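Long-range contact in lysyl-trna-dependent l-ysyl-phosphatidylgycerol synthase (Bacillus licheniformis, PDB 4V36), which transfers lysine from lysyl-tRNA to the membrane lipid phosphatidylglycerol, a modification linked to bacterial resistance: residues V207-I212 with L225-K230. Numbering follows the deposited sequence.
Sequences VAFMNI and LMRYSK. With LYN (2,6-diamino-hexanoic acid amide), chain C.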
# COMPACT_ATOMS: atom_id res chain seq x y z
N VAL A 207 -2.47 7.89 -21.24
CA VAL A 207 -3.79 8.06 -20.65
C VAL A 207 -3.88 7.44 -19.26
O VAL A 207 -4.88 7.62 -18.56
CB VAL A 207 -4.89 7.45 -21.53
CG1 VAL A 207 -4.84 8.04 -22.93
CG2 VAL A 207 -4.75 5.93 -21.59
N ALA A 208 -2.84 6.72 -18.85
CA ALA A 208 -2.81 6.09 -17.54
C ALA A 208 -1.38 5.73 -17.13
O ALA A 208 -0.53 5.47 -17.98
CB ALA A 208 -3.69 4.84 -17.52
N PHE A 209 -1.12 5.72 -15.82
CA PHE A 209 0.19 5.30 -15.33
C PHE A 209 0.12 4.63 -13.96
O PHE A 209 -0.79 4.90 -13.18
CB PHE A 209 1.16 6.49 -15.28
CG PHE A 209 0.89 7.45 -14.14
CD1 PHE A 209 0.00 8.50 -14.29
CD2 PHE A 209 1.55 7.30 -12.93
CE1 PHE A 209 -0.24 9.38 -13.26
CE2 PHE A 209 1.31 8.18 -11.89
CZ PHE A 209 0.42 9.22 -12.05
N MET A 210 1.09 3.76 -13.70
CA MET A 210 1.22 3.09 -12.41
C MET A 210 2.69 2.96 -12.06
O MET A 210 3.53 2.78 -12.94
CB MET A 210 0.57 1.70 -12.44
CG MET A 210 -0.91 1.69 -12.79
SD MET A 210 -1.27 0.47 -14.07
CE MET A 210 -0.32 1.13 -15.43
N ASN A 211 3.02 3.04 -10.77
CA ASN A 211 4.39 2.83 -10.33
C ASN A 211 4.57 1.43 -9.73
O ASN A 211 3.86 1.06 -8.80
CB ASN A 211 4.81 3.91 -9.34
CG ASN A 211 3.84 4.06 -8.18
OD1 ASN A 211 2.67 3.69 -8.29
ND2 ASN A 211 4.32 4.61 -7.07
N ILE A 212 5.50 0.67 -10.29
CA ILE A 212 5.72 -0.72 -9.89
C ILE A 212 6.58 -0.81 -8.63
O ILE A 212 7.74 -0.40 -8.63
CB ILE A 212 6.39 -1.53 -11.01
CG1 ILE A 212 5.69 -1.26 -12.35
CG2 ILE A 212 6.38 -3.01 -10.68
CD1 ILE A 212 4.23 -1.66 -12.37
N LEU A 225 0.38 3.82 -7.04
CA LEU A 225 -0.52 4.73 -7.73
C LEU A 225 -1.08 4.09 -8.99
O LEU A 225 -0.36 3.40 -9.71
CB LEU A 225 0.20 6.04 -8.08
CG LEU A 225 0.37 7.12 -7.01
CD1 LEU A 225 1.31 6.67 -5.89
CD2 LEU A 225 0.87 8.40 -7.64
N MET A 226 -2.37 4.31 -9.23
CA MET A 226 -2.99 3.95 -10.51
C MET A 226 -3.94 5.07 -10.91
O MET A 226 -5.03 5.20 -10.35
CB MET A 226 -3.73 2.62 -10.43
CG MET A 226 -4.57 2.33 -11.67
SD MET A 226 -5.52 0.80 -11.60
CE MET A 226 -4.28 -0.41 -12.05
N ARG A 227 -3.52 5.88 -11.87
CA ARG A 227 -4.28 7.07 -12.24
C ARG A 227 -4.46 7.17 -13.75
O ARG A 227 -3.58 6.77 -14.52
CB ARG A 227 -3.60 8.32 -11.69
CG ARG A 227 -3.41 8.26 -10.18
CD ARG A 227 -2.77 9.50 -9.59
NE ARG A 227 -2.68 9.37 -8.14
CZ ARG A 227 -2.21 10.31 -7.33
NH1 ARG A 227 -1.78 11.47 -7.82
NH2 ARG A 227 -2.17 10.10 -6.02
N TYR A 228 -5.61 7.69 -14.16
CA TYR A 228 -5.95 7.78 -15.57
C TYR A 228 -6.70 9.06 -15.90
O TYR A 228 -7.38 9.63 -15.04
CB TYR A 228 -6.78 6.56 -15.99
CG TYR A 228 -7.95 6.28 -15.06
CD1 TYR A 228 -9.15 6.95 -15.21
CD2 TYR A 228 -7.84 5.34 -14.05
CE1 TYR A 228 -10.22 6.69 -14.36
CE2 TYR A 228 -8.90 5.07 -13.20
CZ TYR A 228 -10.09 5.75 -13.36
OH TYR A 228 -11.14 5.49 -12.52
N SER A 229 -6.57 9.52 -17.14
CA SER A 229 -7.24 10.74 -17.58
C SER A 229 -8.69 10.45 -17.98
O SER A 229 -9.12 9.30 -17.99
CB SER A 229 -6.49 11.38 -18.75
OG SER A 229 -6.34 10.46 -19.81
N LYS A 230 -9.43 11.50 -18.31
CA LYS A 230 -10.84 11.37 -18.65
C LYS A 230 -11.05 10.74 -20.02
O LYS A 230 -12.15 10.27 -20.33
CB LYS A 230 -11.54 12.73 -18.60
CG LYS A 230 -11.49 13.41 -17.24
CD LYS A 230 -12.03 12.49 -16.14
CE LYS A 230 -11.90 13.14 -14.77
NZ LYS A 230 -12.21 12.18 -13.68
N LYN C . -3.59 6.26 -6.70
CA LYN C . -3.31 6.90 -5.43
CB LYN C . -4.57 7.62 -4.93
CG LYN C . -4.36 8.26 -3.56
CD LYN C . -5.24 9.49 -3.40
CE LYN C . -6.72 9.15 -3.49
NZ LYN C . -7.53 10.40 -3.36
C LYN C . -2.86 5.88 -4.42
O LYN C . -3.44 4.81 -4.35
NT LYN C . -1.83 6.17 -3.63
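N211 OD1 accepts a hydrogen bond from L225 N at 2.6 Å, in the amide plane and on a lone pair. Its CG sits between the backbone N and carbonyl carbon (chi1 52°), which turns the amide toward the neighbouring strand, and D224 N adds a weak hydrogen bond to the same oxygen. Further along, F209 and R227 form a hydrogen-bonded antiparallel pair, with F209 N to R227 O at 3.0 Å and R227 N to F209 O at 3.2 Å. S229 N closes the far end on V207 O at 2.9 Å, beside the classic bulge that V207 and A208 make opposite L199.

On one face of the sheet F209 and R227 run side by side, ring CE1 lying 3.9 Å from R227 CB. L225 CD2 sits 3.6 Å above the centre of the guanidinium, whose NH2 makes a salt bridge with E178 and NH1 a hydrogen bond with S169. M210 and M226 pack on the other face, SD of M210 to CE of M226 at 3.7 Å, against L240 of helix 236-251.

Lysine amide lies beside strand 220-228, its N near L225 CA and M226 N and at the guanidinium edge of R227, its CA 3.4 Å from R227 NH2. In this antiparallel hairpin of an acetyltransferase-clan domain, strand 220-228 lines the pocket with L225, M226 and R227, while 206-213 pairs with its other edge.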